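DNA methyltransferase (Nicotiana tabacum, PDB 4ONQ) probably methylates cytosine at C5 in DNA, as a plant de novo methyltransferase, and is seen here as its catalytic domain with sinefungin bound. Local coordinates at residues A[268-273]-A[281-286]; A[26-31]-A[61-66]; A[16-21]-A[71-76]; A[295-300]-A[346-351]. The protein carries 5 engineered substitutions. One frame throughout, in Å; residues are numbered along the deposited sequence.

Contact 1. Residues A[268-273]-A[281-286]; sequences DIVRSW and GNLIHF
One hydrogen bond across the contact grips the carbonyl oxygen of Leu283: Arg271 NH2 donates to Leu283 O at 3.1 Å, with an N-H...O angle of 150°. The bond ties helix 264-276 to strand 282-286 within a beta-alpha-beta crossover of the Rossmann-like methyltransferase fold, the two short axes running antiparallel. Leu283 lies between Asn282 and Ile284, whose backbones pair with strand 254-260, so Arg271 takes a carbonyl on the outer edge of the sheet. NH2 approaches from above the carbonyl plane, 52° out of it. CG of Arg271 is anti to the backbone N, and bends at chi2 and chi3 fold the chain over toward the strand. There Leu283 CD2 sits over the centre of the guanidinium face, 3.5 Å from Arg271 CZ. A water in the guanidinium plane accepts from both Arg271 NH1 and Leu283 N, the latter at 3.0 Å, so direct and bridged links hold the group on the edge strand. An alanine in place of Arg271 would remove the guanidinium and would probably leave Leu283 O and this water more loosely held. One residue earlier on the helix, Val270 packs its CG1 against Leu283 CD2. His285, whose ND1 is bonded to Ser259 O, is approached at its ring edge by Val270, with CB 4.1 Å from His285 NE2.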
loop_
_atom_site.group_PDB
_atom_site.type_symbol
_atom_site.label_atom_id
_atom_site.label_comp_id
_atom_site.label_asym_id
_atom_site.label_seq_id
_atom_site.Cartn_x
_atom_site.Cartn_y
_atom_site.Cartn_z
ATOM N N ASP A 268 -5.962 -17.011 1.381
ATOM C CA ASP A 268 -4.975 -18.059 1.609
ATOM C C ASP A 268 -3.565 -17.502 1.832
ATOM O O ASP A 268 -2.801 -18.029 2.652
ATOM C CB ASP A 268 -4.976 -19.049 0.446
ATOM C CG ASP A 268 -6.255 -19.850 0.374
ATOM O OD1 ASP A 268 -6.903 -20.012 1.432
ATOM O OD2 ASP A 268 -6.611 -20.316 -0.732
ATOM N N ILE A 269 -3.220 -16.449 1.094
ATOM C CA ILE A 269 -1.925 -15.804 1.279
ATOM C C ILE A 269 -1.798 -15.291 2.715
ATOM O O ILE A 269 -0.774 -15.500 3.398
ATOM C CB ILE A 269 -1.726 -14.641 0.273
ATOM C CG1 ILE A 269 -1.318 -15.187 -1.094
ATOM C CG2 ILE A 269 -0.669 -13.675 0.762
ATOM C CD1 ILE A 269 -1.531 -14.205 -2.225
ATOM N N VAL A 270 -2.863 -14.641 3.174
ATOM C CA VAL A 270 -2.858 -14.030 4.497
ATOM C C VAL A 270 -2.865 -15.090 5.599
ATOM O O VAL A 270 -2.186 -14.940 6.607
ATOM C CB VAL A 270 -4.021 -13.030 4.667
ATOM C CG1 VAL A 270 -4.102 -12.529 6.104
ATOM C CG2 VAL A 270 -3.857 -11.865 3.701
ATOM N N ARG A 271 -3.616 -16.167 5.388
ATOM C CA ARG A 271 -3.660 -17.286 6.328
ATOM C C ARG A 271 -2.281 -17.934 6.477
ATOM O O ARG A 271 -1.803 -18.171 7.600
ATOM C CB ARG A 271 -4.692 -18.321 5.867
ATOM C CG ARG A 271 -4.727 -19.608 6.696
ATOM C CD ARG A 271 -5.187 -19.358 8.134
ATOM N NE ARG A 271 -6.520 -18.757 8.203
ATOM C CZ ARG A 271 -7.124 -18.396 9.332
ATOM N NH1 ARG A 271 -6.517 -18.570 10.502
ATOM N NH2 ARG A 271 -8.334 -17.854 9.293
ATOM N N SER A 272 -1.644 -18.214 5.341
ATOM C CA SER A 272 -0.291 -18.759 5.346
ATOM C C SER A 272 0.651 -17.849 6.124
ATOM O O SER A 272 1.421 -18.322 6.959
ATOM C CB SER A 272 0.226 -18.964 3.926
ATOM O OG SER A 272 -0.385 -20.088 3.327
ATOM N N TRP A 273 0.572 -16.545 5.861
ATOM C CA TRP A 273 1.391 -15.573 6.586
ATOM C C TRP A 273 1.114 -15.598 8.090
ATOM O O TRP A 273 2.022 -15.445 8.914
ATOM C CB TRP A 273 1.131 -14.166 6.053
ATOM C CG TRP A 273 1.834 -13.104 6.830
ATOM C CD1 TRP A 273 3.130 -12.710 6.684
ATOM C CD2 TRP A 273 1.281 -12.291 7.875
ATOM N NE1 TRP A 273 3.422 -11.707 7.579
ATOM C CE2 TRP A 273 2.303 -11.430 8.319
ATOM C CE3 TRP A 273 0.024 -12.210 8.479
ATOM C CZ2 TRP A 273 2.107 -10.499 9.337
ATOM C CZ3 TRP A 273 -0.171 -11.281 9.489
ATOM C CH2 TRP A 273 0.867 -10.442 9.911
ATOM N N GLY A 281 -2.804 -14.866 18.100
ATOM C CA GLY A 281 -4.097 -14.266 18.001
ATOM C C GLY A 281 -4.987 -14.890 16.982
ATOM O O GLY A 281 -4.643 -15.834 16.371
ATOM N N ASN A 282 -6.180 -14.383 16.864
ATOM C CA ASN A 282 -7.148 -14.962 15.974
ATOM C C ASN A 282 -7.433 -14.297 14.649
ATOM O O ASN A 282 -7.782 -13.175 14.620
ATOM C CB ASN A 282 -8.440 -14.989 16.707
ATOM C CG ASN A 282 -8.729 -16.317 17.221
ATOM O OD1 ASN A 282 -8.733 -16.526 18.389
ATOM N ND2 ASN A 282 -8.920 -17.247 16.333
ATOM N N LEU A 283 -7.356 -15.029 13.568
ATOM C CA LEU A 283 -7.635 -14.459 12.290
ATOM C C LEU A 283 -8.977 -14.953 11.778
ATOM O O LEU A 283 -9.197 -16.104 11.643
ATOM C CB LEU A 283 -6.494 -14.794 11.350
ATOM C CG LEU A 283 -6.721 -14.545 9.889
ATOM C CD1 LEU A 283 -6.921 -13.090 9.556
ATOM C CD2 LEU A 283 -5.674 -15.177 9.021
ATOM N N ILE A 284 -9.881 -14.051 11.482
ATOM C CA ILE A 284 -11.185 -14.461 11.025
ATOM C C ILE A 284 -11.526 -13.913 9.666
ATOM O O ILE A 284 -11.557 -12.733 9.479
ATOM C CB ILE A 284 -12.250 -14.012 12.002
ATOM C CG1 ILE A 284 -11.960 -14.609 13.346
ATOM C CG2 ILE A 284 -13.602 -14.493 11.574
ATOM C CD1 ILE A 284 -12.945 -14.212 14.389
ATOM N N HIS A 285 -11.830 -14.785 8.724
ATOM C CA HIS A 285 -12.105 -14.356 7.354
ATOM C C HIS A 285 -13.587 -14.326 6.986
ATOM O O HIS A 285 -14.349 -15.231 7.326
ATOM C CB HIS A 285 -11.334 -15.209 6.340
ATOM C CG HIS A 285 -9.992 -14.651 5.974
ATOM N ND1 HIS A 285 -9.827 -13.372 5.486
ATOM C CD2 HIS A 285 -8.755 -15.201 6.016
ATOM C CE1 HIS A 285 -8.545 -13.156 5.248
ATOM N NE2 HIS A 285 -7.874 -14.250 5.559
ATOM N N PHE A 286 -13.979 -13.262 6.294
ATOM C CA PHE A 286 -15.286 -13.182 5.661
ATOM C C PHE A 286 -15.058 -12.900 4.193
ATOM O O PHE A 286 -14.087 -12.234 3.828
ATOM C CB PHE A 286 -16.123 -12.063 6.269
ATOM C CG PHE A 286 -16.636 -12.368 7.639
ATOM C CD1 PHE A 286 -17.800 -13.096 7.808
ATOM C CD2 PHE A 286 -15.963 -11.914 8.760
ATOM C CE1 PHE A 286 -18.281 -13.378 9.071
ATOM C CE2 PHE A 286 -16.440 -12.188 10.025
ATOM C CZ PHE A 286 -17.599 -12.922 10.182
HETATM O O HOH W 1 -6.783 -18.002 13.726
#

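Contact 2. Residues A[26-31]-A[61-66]; sequences VRRTLP and YDIEPE
Ile63 is the buried centre of this surface contact, and two side chains of residues 26-31 converge on its different branches. Leu30 crosses it obliquely, putting CD1 3.8 Å from Ile63 CD1. Arg28 brings its NH1 to Ile63 CG2, also at 3.8 Å; its CG is anti to the backbone N (chi1 174°), and a bend at chi3 turns the guanidinium. Leu30 CD1 also lies over the rim of one face of that guanidinium, so one methyl touches both the cation and the isoleucine. The ring of Pro31 rests on the backbone, with CG 3.5 Å from Tyr61 O. The other side is loose: Thr29, Asp62 and Glu64 are exposed. Arg28 NH1 stays 5.7 Å from Glu66 OE1, too far for a salt bridge; the buried Glu66 is instead salt-bridged to Arg91 and hydrogen-bonded to His84. The touching backbones run 156° apart without a strand ladder or any hydrogen bond between them, and the contact rests on van der Waals packing around Ile63 and Pro31. The arrangement is that of an irregular N-terminal arm laid alongside, and roughly antiparallel to, the loop joining helix 50-59 to edge strand 66-69, beside the reversed strand 79-84 that marks a class I methyltransferase sheet.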
loop_
_atom_site.group_PDB
_atom_site.type_symbol
_atom_site.label_atom_id
_atom_site.label_comp_id
_atom_site.label_asym_id
_atom_site.label_seq_id
_atom_site.Cartn_x
_atom_site.Cartn_y
_atom_site.Cartn_z
ATOM N N VAL A 26 2.377 20.817 10.737
ATOM C CA VAL A 26 2.265 19.399 11.054
ATOM C C VAL A 26 1.102 19.159 12.020
ATOM O O VAL A 26 1.000 18.130 12.650
ATOM C CB VAL A 26 3.539 18.928 11.727
ATOM C CG1 VAL A 26 3.607 17.434 11.744
ATOM C CG2 VAL A 26 4.726 19.473 11.010
ATOM N N ARG A 27 0.224 20.139 12.148
ATOM C CA ARG A 27 -0.897 20.054 13.078
ATOM C C ARG A 27 -2.210 19.674 12.371
ATOM O O ARG A 27 -2.386 19.877 11.172
ATOM C CB ARG A 27 -1.028 21.384 13.841
ATOM C CG ARG A 27 -2.120 21.450 14.885
ATOM C CD ARG A 27 -1.589 21.022 16.230
ATOM N NE ARG A 27 -0.551 21.932 16.701
ATOM C CZ ARG A 27 -0.800 23.093 17.298
ATOM N NH1 ARG A 27 0.202 23.865 17.697
ATOM N NH2 ARG A 27 -2.052 23.482 17.493
ATOM N N ARG A 28 -3.127 19.081 13.114
ATOM C CA ARG A 28 -4.454 18.867 12.585
ATOM C C ARG A 28 -5.409 18.862 13.752
ATOM O O ARG A 28 -5.127 18.261 14.787
ATOM C CB ARG A 28 -4.545 17.551 11.816
ATOM C CG ARG A 28 -5.960 17.225 11.372
ATOM C CD ARG A 28 -6.028 15.936 10.581
ATOM N NE ARG A 28 -5.785 14.756 11.404
ATOM C CZ ARG A 28 -5.910 13.510 10.960
ATOM N NH1 ARG A 28 -6.284 13.293 9.706
ATOM N NH2 ARG A 28 -5.670 12.483 11.764
ATOM N N THR A 29 -6.539 19.498 13.560
ATOM C CA THR A 29 -7.557 19.472 14.565
ATOM C C THR A 29 -8.718 18.632 14.058
ATOM O O THR A 29 -9.363 18.950 13.081
ATOM C CB THR A 29 -7.952 20.895 14.985
ATOM O OG1 THR A 29 -7.090 21.328 16.048
ATOM C CG2 THR A 29 -9.361 20.936 15.489
ATOM N N LEU A 30 -8.931 17.517 14.723
ATOM C CA LEU A 30 -9.987 16.605 14.319
ATOM C C LEU A 30 -11.357 17.178 14.637
ATOM O O LEU A 30 -11.590 17.664 15.747
ATOM C CB LEU A 30 -9.831 15.251 15.017
ATOM C CG LEU A 30 -9.179 14.126 14.212
ATOM C CD1 LEU A 30 -9.676 14.151 12.777
ATOM C CD2 LEU A 30 -7.662 14.199 14.271
ATOM N N PRO A 31 -12.257 17.153 13.646
ATOM C CA PRO A 31 -13.680 17.391 13.905
ATOM C C PRO A 31 -14.153 16.533 15.075
ATOM O O PRO A 31 -13.714 15.392 15.191
ATOM C CB PRO A 31 -14.346 16.938 12.608
ATOM C CG PRO A 31 -13.272 17.080 11.537
ATOM C CD PRO A 31 -11.933 17.222 12.210
ATOM N N TYR A 61 -16.807 11.994 8.059
ATOM C CA TYR A 61 -16.721 12.922 9.181
ATOM C C TYR A 61 -15.929 14.195 8.871
ATOM O O TYR A 61 -15.276 14.759 9.750
ATOM C CB TYR A 61 -16.165 12.183 10.402
ATOM C CG TYR A 61 -16.770 10.800 10.540
ATOM C CD1 TYR A 61 -18.089 10.637 10.943
ATOM C CD2 TYR A 61 -16.036 9.661 10.237
ATOM C CE1 TYR A 61 -18.656 9.381 11.057
ATOM C CE2 TYR A 61 -16.594 8.399 10.346
ATOM C CZ TYR A 61 -17.902 8.267 10.756
ATOM O OH TYR A 61 -18.459 7.013 10.869
ATOM N N ASP A 62 -15.996 14.623 7.609
ATOM C CA ASP A 62 -15.423 15.889 7.139
ATOM C C ASP A 62 -13.897 15.957 7.112
ATOM O O ASP A 62 -13.328 16.980 6.728
ATOM C CB ASP A 62 -15.986 17.067 7.928
ATOM C CG ASP A 62 -17.487 17.157 7.832
ATOM O OD1 ASP A 62 -18.020 16.953 6.722
ATOM O OD2 ASP A 62 -18.131 17.425 8.869
ATOM N N ILE A 63 -13.246 14.868 7.505
ATOM C CA ILE A 63 -11.786 14.799 7.547
ATOM C C ILE A 63 -11.131 15.084 6.188
ATOM O O ILE A 63 -11.581 14.599 5.148
ATOM C CB ILE A 63 -11.312 13.428 8.090
ATOM C CG1 ILE A 63 -11.913 13.176 9.477
ATOM C CG2 ILE A 63 -9.790 13.349 8.132
ATOM C CD1 ILE A 63 -11.360 11.948 10.172
ATOM N N GLU A 64 -10.067 15.844 6.186
ATOM C CA GLU A 64 -9.399 16.089 4.945
ATOM C C GLU A 64 -8.327 15.061 4.759
ATOM O O GLU A 64 -7.631 14.707 5.686
ATOM C CB GLU A 64 -8.747 17.450 4.942
ATOM C CG GLU A 64 -9.652 18.615 4.865
ATOM C CD GLU A 64 -8.999 19.826 5.474
ATOM O OE1 GLU A 64 -7.933 19.658 6.093
ATOM O OE2 GLU A 64 -9.534 20.940 5.342
ATOM N N PRO A 65 -8.170 14.614 3.539
ATOM C CA PRO A 65 -7.217 13.538 3.270
ATOM C C PRO A 65 -5.795 14.014 3.452
ATOM O O PRO A 65 -5.524 15.212 3.354
ATOM C CB PRO A 65 -7.471 13.205 1.798
ATOM C CG PRO A 65 -8.027 14.452 1.227
ATOM C CD PRO A 65 -8.872 15.042 2.319
ATOM N N GLU A 66 -4.906 13.070 3.733
ATOM C CA GLU A 66 -3.483 13.330 3.811
ATOM C C GLU A 66 -2.856 12.694 2.583
ATOM O O GLU A 66 -2.853 11.470 2.437
ATOM C CB GLU A 66 -2.896 12.732 5.092
ATOM C CG GLU A 66 -1.380 12.808 5.170
ATOM C CD GLU A 66 -0.810 12.264 6.472
ATOM O OE1 GLU A 66 -1.502 11.480 7.161
ATOM O OE2 GLU A 66 0.339 12.628 6.808
#

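Contact 3. Residues A[16-21]-A[71-76]; sequences GVPTEP and KYFCAA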
loop_
_atom_site.group_PDB
_atom_site.type_symbol
_atom_site.label_atom_id
_atom_site.label_comp_id
_atom_site.label_asym_id
_atom_site.label_seq_id
_atom_site.Cartn_x
_atom_site.Cartn_y
_atom_site.Cartn_z
ATOM N N GLY A 16 4.051 14.990 6.985
ATOM C CA GLY A 16 5.470 14.755 7.171
ATOM C C GLY A 16 5.909 13.359 6.772
ATOM O O GLY A 16 5.174 12.389 6.935
ATOM N N VAL A 17 7.120 13.266 6.237
ATOM C CA VAL A 17 7.725 11.983 5.914
ATOM C C VAL A 17 9.095 11.927 6.591
ATOM O O VAL A 17 9.720 12.966 6.808
ATOM C CB VAL A 17 7.844 11.780 4.383
ATOM C CG1 VAL A 17 6.461 11.642 3.752
ATOM C CG2 VAL A 17 8.619 12.922 3.744
ATOM N N PRO A 18 9.567 10.717 6.933
ATOM C CA PRO A 18 10.788 10.583 7.733
ATOM C C PRO A 18 12.047 11.117 7.059
ATOM O O PRO A 18 12.964 11.585 7.734
ATOM C CB PRO A 18 10.908 9.066 7.919
ATOM C CG PRO A 18 10.220 8.495 6.754
ATOM C CD PRO A 18 9.048 9.401 6.525
ATOM N N THR A 19 12.095 11.103 5.750
ATOM C CA THR A 19 13.292 11.421 5.016
ATOM C C THR A 19 13.481 12.891 4.662
ATOM O O THR A 19 14.437 13.265 4.047
ATOM C CB THR A 19 13.206 10.681 3.704
ATOM O OG1 THR A 19 14.095 11.281 2.780
ATOM C CG2 THR A 19 11.824 10.824 3.191
ATOM N N GLU A 20 12.533 13.717 5.013
ATOM C CA GLU A 20 12.673 15.089 4.676
ATOM C C GLU A 20 12.314 15.909 5.851
ATOM O O GLU A 20 11.784 15.412 6.817
ATOM C CB GLU A 20 11.736 15.448 3.559
ATOM C CG GLU A 20 11.862 14.561 2.412
ATOM C CD GLU A 20 12.686 15.134 1.343
ATOM O OE1 GLU A 20 12.694 16.361 1.224
ATOM O OE2 GLU A 20 13.318 14.363 0.614
ATOM N N PRO A 21 12.593 17.195 5.757
ATOM C CA PRO A 21 12.296 18.093 6.858
ATOM C C PRO A 21 10.826 18.280 6.980
ATOM O O PRO A 21 10.167 18.415 5.976
ATOM C CB PRO A 21 12.887 19.392 6.366
ATOM C CG PRO A 21 12.672 19.330 4.918
ATOM C CD PRO A 21 13.112 17.946 4.611
ATOM N N LYS A 71 7.176 7.416 -2.680
ATOM C CA LYS A 71 8.514 7.546 -3.145
ATOM C C LYS A 71 9.391 8.047 -2.064
ATOM O O LYS A 71 10.578 7.989 -2.142
ATOM C CB LYS A 71 8.553 8.505 -4.289
ATOM C CG LYS A 71 8.620 9.931 -3.914
ATOM C CD LYS A 71 8.482 10.769 -5.128
ATOM C CE LYS A 71 8.751 12.211 -4.903
ATOM N NZ LYS A 71 8.545 12.964 -6.137
ATOM N N TYR A 72 8.777 8.526 -1.020
ATOM C CA TYR A 72 9.496 8.948 0.173
ATOM C C TYR A 72 9.707 7.788 1.138
ATOM O O TYR A 72 10.256 7.964 2.223
ATOM C CB TYR A 72 8.750 10.092 0.857
ATOM C CG TYR A 72 8.696 11.339 0.008
ATOM C CD1 TYR A 72 9.844 12.073 -0.244
ATOM C CD2 TYR A 72 7.502 11.779 -0.549
ATOM C CE1 TYR A 72 9.808 13.210 -1.023
ATOM C CE2 TYR A 72 7.455 12.912 -1.332
ATOM C CZ TYR A 72 8.612 13.625 -1.563
ATOM O OH TYR A 72 8.579 14.759 -2.337
ATOM N N PHE A 73 9.279 6.596 0.732
ATOM C CA PHE A 73 9.397 5.425 1.589
ATOM C C PHE A 73 10.074 4.247 0.898
ATOM O O PHE A 73 10.516 3.303 1.558
ATOM C CB PHE A 73 8.029 5.021 2.133
ATOM C CG PHE A 73 7.409 6.059 3.025
ATOM C CD1 PHE A 73 7.560 5.989 4.398
ATOM C CD2 PHE A 73 6.688 7.115 2.488
ATOM C CE1 PHE A 73 6.994 6.941 5.221
ATOM C CE2 PHE A 73 6.126 8.072 3.306
ATOM C CZ PHE A 73 6.278 7.982 4.674
ATOM N N CYS A 74 10.163 4.311 -0.425
ATOM C CA CYS A 74 10.758 3.231 -1.204
ATOM C C CYS A 74 11.154 3.752 -2.571
ATOM O O CYS A 74 11.031 4.943 -2.844
ATOM C CB CYS A 74 9.784 2.063 -1.359
ATOM S SG CYS A 74 8.292 2.485 -2.286
ATOM N N ALA A 75 11.625 2.854 -3.429
ATOM C CA ALA A 75 12.139 3.248 -4.732
ATOM C C ALA A 75 11.061 3.299 -5.816
ATOM O O ALA A 75 11.372 3.435 -6.996
ATOM C CB ALA A 75 13.267 2.329 -5.145
ATOM N N ALA A 76 9.804 3.198 -5.460
ATOM C CA ALA A 76 8.722 3.309 -6.403
ATOM C C ALA A 76 7.651 4.280 -5.953
ATOM O O ALA A 76 7.226 4.262 -4.842
ATOM C CB ALA A 76 8.106 1.960 -6.683
#
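Tyr72 and Phe73 share a first torsion, with CG anti to the carbonyl carbon (chi1 -65° and -64°), and Val17 sets its CG1 the same way. From these positions Phe73 meets Val17 and Pro18, while Tyr72 meets Val17, Thr19 and Glu20. Val17 CG1 lies 3.6 Å from Phe73 CE2, while its CG2 borders the base of the Tyr72 ring. Pro18 crosses Phe73 at about a right angle, its CD 3.5 Å from Phe73 CE1. In Thr19 the methyl CG2 takes the crowded position between N and carbonyl carbon, which brings it 3.4 Å from Tyr72 O. Glu20, bent at chi2, places OE2 at the edge of the phenol ring, 4.0 Å from Tyr72 CE1, and Lys71 CG lies over the centre of one face of that ring. An alanine for Tyr72 would remove the ring against which Glu20 and Lys71 CG lie, and would probably loosen the packing, though Val17 would keep its contact with CB. Residues 17-20 form a type I beta turn. The contact pins the N-terminal arm to the loop linking strands 66-69 and 79-84, with Phe73 reaching Tyr218, Asp214 and Thr215 of helix 213-220.

Contact 4. Residues A[295-300]-A[346-351]; sequences DRLEQL and DLVKSI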
loop_
_atom_site.group_PDB
_atom_site.type_symbol
_atom_site.label_atom_id
_atom_site.label_comp_id
_atom_site.label_asym_id
_atom_site.label_seq_id
_atom_site.Cartn_x
_atom_site.Cartn_y
_atom_site.Cartn_z
ATOM N N ASP A 295 -25.882 -6.895 13.100
ATOM C CA ASP A 295 -25.971 -8.056 13.975
ATOM C C ASP A 295 -24.633 -8.794 14.060
ATOM O O ASP A 295 -24.157 -9.123 15.150
ATOM C CB ASP A 295 -27.069 -8.995 13.476
ATOM C CG ASP A 295 -28.389 -8.279 13.255
ATOM O OD1 ASP A 295 -28.516 -7.557 12.242
ATOM O OD2 ASP A 295 -29.298 -8.435 14.096
ATOM N N ARG A 296 -24.029 -9.046 12.902
ATOM C CA ARG A 296 -22.743 -9.728 12.845
ATOM C C ARG A 296 -21.660 -8.937 13.579
ATOM O O ARG A 296 -20.914 -9.499 14.385
ATOM C CB ARG A 296 -22.328 -9.975 11.395
ATOM C CG ARG A 296 -20.987 -10.666 11.267
ATOM C CD ARG A 296 -21.000 -11.996 11.998
ATOM N NE ARG A 296 -21.865 -12.964 11.333
ATOM C CZ ARG A 296 -22.353 -14.053 11.917
ATOM N NH1 ARG A 296 -22.070 -14.306 13.188
ATOM N NH2 ARG A 296 -23.132 -14.881 11.234
ATOM N N LEU A 297 -21.586 -7.639 13.294
ATOM C CA LEU A 297 -20.674 -6.734 13.989
ATOM C C LEU A 297 -20.889 -6.781 15.500
ATOM O O LEU A 297 -19.934 -6.928 16.269
ATOM C CB LEU A 297 -20.852 -5.298 13.485
ATOM C CG LEU A 297 -19.966 -4.794 12.339
ATOM C CD1 LEU A 297 -18.957 -5.843 11.896
ATOM C CD2 LEU A 297 -20.810 -4.322 11.162
ATOM N N GLU A 298 -22.137 -6.693 15.916
ATOM C CA GLU A 298 -22.482 -6.813 17.308
ATOM C C GLU A 298 -21.946 -8.068 17.932
ATOM O O GLU A 298 -21.415 -8.031 18.998
ATOM C CB GLU A 298 -23.990 -6.800 17.500
ATOM C CG GLU A 298 -24.595 -5.467 17.886
ATOM C CD GLU A 298 -26.057 -5.331 17.455
ATOM O OE1 GLU A 298 -26.366 -4.459 16.620
ATOM O OE2 GLU A 298 -26.903 -6.096 17.945
ATOM N N GLN A 299 -21.998 -9.176 17.236
ATOM C CA GLN A 299 -21.634 -10.397 17.895
ATOM C C GLN A 299 -20.158 -10.566 17.912
ATOM O O GLN A 299 -19.612 -11.164 18.791
ATOM C CB GLN A 299 -22.312 -11.610 17.279
ATOM C CG GLN A 299 -21.595 -12.244 16.147
ATOM C CD GLN A 299 -20.662 -13.333 16.574
ATOM O OE1 GLN A 299 -20.740 -13.806 17.692
ATOM N NE2 GLN A 299 -19.761 -13.737 15.689
ATOM N N LEU A 300 -19.528 -10.056 16.890
ATOM C CA LEU A 300 -18.073 -10.021 16.838
ATOM C C LEU A 300 -17.538 -9.254 18.036
ATOM O O LEU A 300 -16.627 -9.711 18.735
ATOM C CB LEU A 300 -17.598 -9.338 15.553
ATOM C CG LEU A 300 -17.097 -10.176 14.369
ATOM C CD1 LEU A 300 -16.953 -11.654 14.715
ATOM C CD2 LEU A 300 -17.976 -9.980 13.148
ATOM N N ASP A 346 -19.408 3.154 10.355
ATOM C CA ASP A 346 -20.454 3.798 11.132
ATOM C C ASP A 346 -21.144 2.824 12.088
ATOM O O ASP A 346 -21.380 3.156 13.251
ATOM C CB ASP A 346 -21.475 4.481 10.220
ATOM C CG ASP A 346 -22.360 5.446 10.973
ATOM O OD1 ASP A 346 -23.553 5.131 11.173
ATOM O OD2 ASP A 346 -21.854 6.512 11.385
ATOM N N LEU A 347 -21.467 1.627 11.605
ATOM C CA LEU A 347 -22.039 0.599 12.472
ATOM C C LEU A 347 -21.130 0.318 13.672
ATOM O O LEU A 347 -21.600 0.259 14.812
ATOM C CB LEU A 347 -22.300 -0.693 11.692
ATOM C CG LEU A 347 -23.564 -0.763 10.836
ATOM C CD1 LEU A 347 -23.459 -1.891 9.823
ATOM C CD2 LEU A 347 -24.787 -0.955 11.716
ATOM N N VAL A 348 -19.831 0.166 13.414
ATOM C CA VAL A 348 -18.861 -0.136 14.470
ATOM C C VAL A 348 -18.751 0.990 15.508
ATOM O O VAL A 348 -18.767 0.737 16.724
ATOM C CB VAL A 348 -17.458 -0.455 13.881
ATOM C CG1 VAL A 348 -16.408 -0.487 14.975
ATOM C CG2 VAL A 348 -17.481 -1.777 13.122
ATOM N N LYS A 349 -18.728 2.220 15.061
ATOM C CA LYS A 349 -18.599 3.310 15.977
ATOM C C LYS A 349 -19.847 3.486 16.776
ATOM O O LYS A 349 -19.801 3.795 17.939
ATOM C CB LYS A 349 -18.338 4.575 15.215
ATOM C CG LYS A 349 -18.291 5.735 16.094
ATOM C CD LYS A 349 -17.397 6.777 15.568
ATOM C CE LYS A 349 -18.129 7.723 14.711
ATOM N NZ LYS A 349 -17.380 8.994 14.553
ATOM N N SER A 350 -20.972 3.304 16.128
ATOM C CA SER A 350 -22.249 3.319 16.827
ATOM C C SER A 350 -22.241 2.298 17.956
ATOM O O SER A 350 -22.396 2.653 19.126
ATOM C CB SER A 350 -23.390 3.013 15.856
ATOM O OG SER A 350 -24.542 2.554 16.545
ATOM N N ILE A 351 -22.047 1.035 17.588
ATOM C CA ILE A 351 -22.044 -0.077 18.536
ATOM C C ILE A 351 -21.121 0.163 19.729
ATOM O O ILE A 351 -21.488 -0.112 20.874
ATOM C CB ILE A 351 -21.640 -1.399 17.840
ATOM C CG1 ILE A 351 -22.725 -1.840 16.856
ATOM C CG2 ILE A 351 -21.391 -2.497 18.860
ATOM C CD1 ILE A 351 -22.301 -2.976 15.945
#
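Arg296 carries a guanidinium with Gln299 CD at its edge, in plane, the carbon 3.8 Å from Arg296 NH1. Neither face of this group is touched by residues 346-351; the aliphatic part of Arg296 packs on Phe286 of strand 282-286, and the guanidinium lies beyond it. The interface itself is built of branched aliphatic side chains. Helices 294-304 and 337-352 cross here at -49°, their local axes 9.9 Å apart at closest approach, an angle consistent with ridges-into-grooves packing; Leu347 and Ile351 lie one turn apart on the ridge. Leu297 is the central side chain, contacting three residues. Its CD2 meets Leu347 CD1 at 3.8 Å, its CG faces Val348 CG2 at 4.0 Å, and its CB receives Ile351 CD1 at 3.7 Å. The Ile351 methyl also reaches the neighbouring backbone, 3.7 Å from Glu298 N, and the exposed Glu298 crosses the isoleucine at about a right angle, with CG against that methyl. Val348 also touches Pro38, just ahead of strand 39-45. Every contact between two side chains here is carbon to carbon, so shape and the burial of Leu297, rather than directed polar bonds, would set how these helices lie together.

From the N terminus, residues 16-21 open contact 3 and residues 26-31 open contact 2. Contact 2 closes first, at 61-66, and contact 3 at 71-76, so the shorter loop sits wholly within the longer; both fasten the N-terminal arm to the part of the sheet holding strands 66-69 and 79-84. Contact 1 then closes a short loop in a beta-alpha-beta unit, and contact 4 follows in series, joining helix 294-304 to the C-terminal helix 337-352. None of the loops cross. Phe286 of contact 1 packs on Arg296 and Leu300 of contact 4, while Tyr61 of contact 2 meets Lys349 and Asp346, linking the chain's early and late parts.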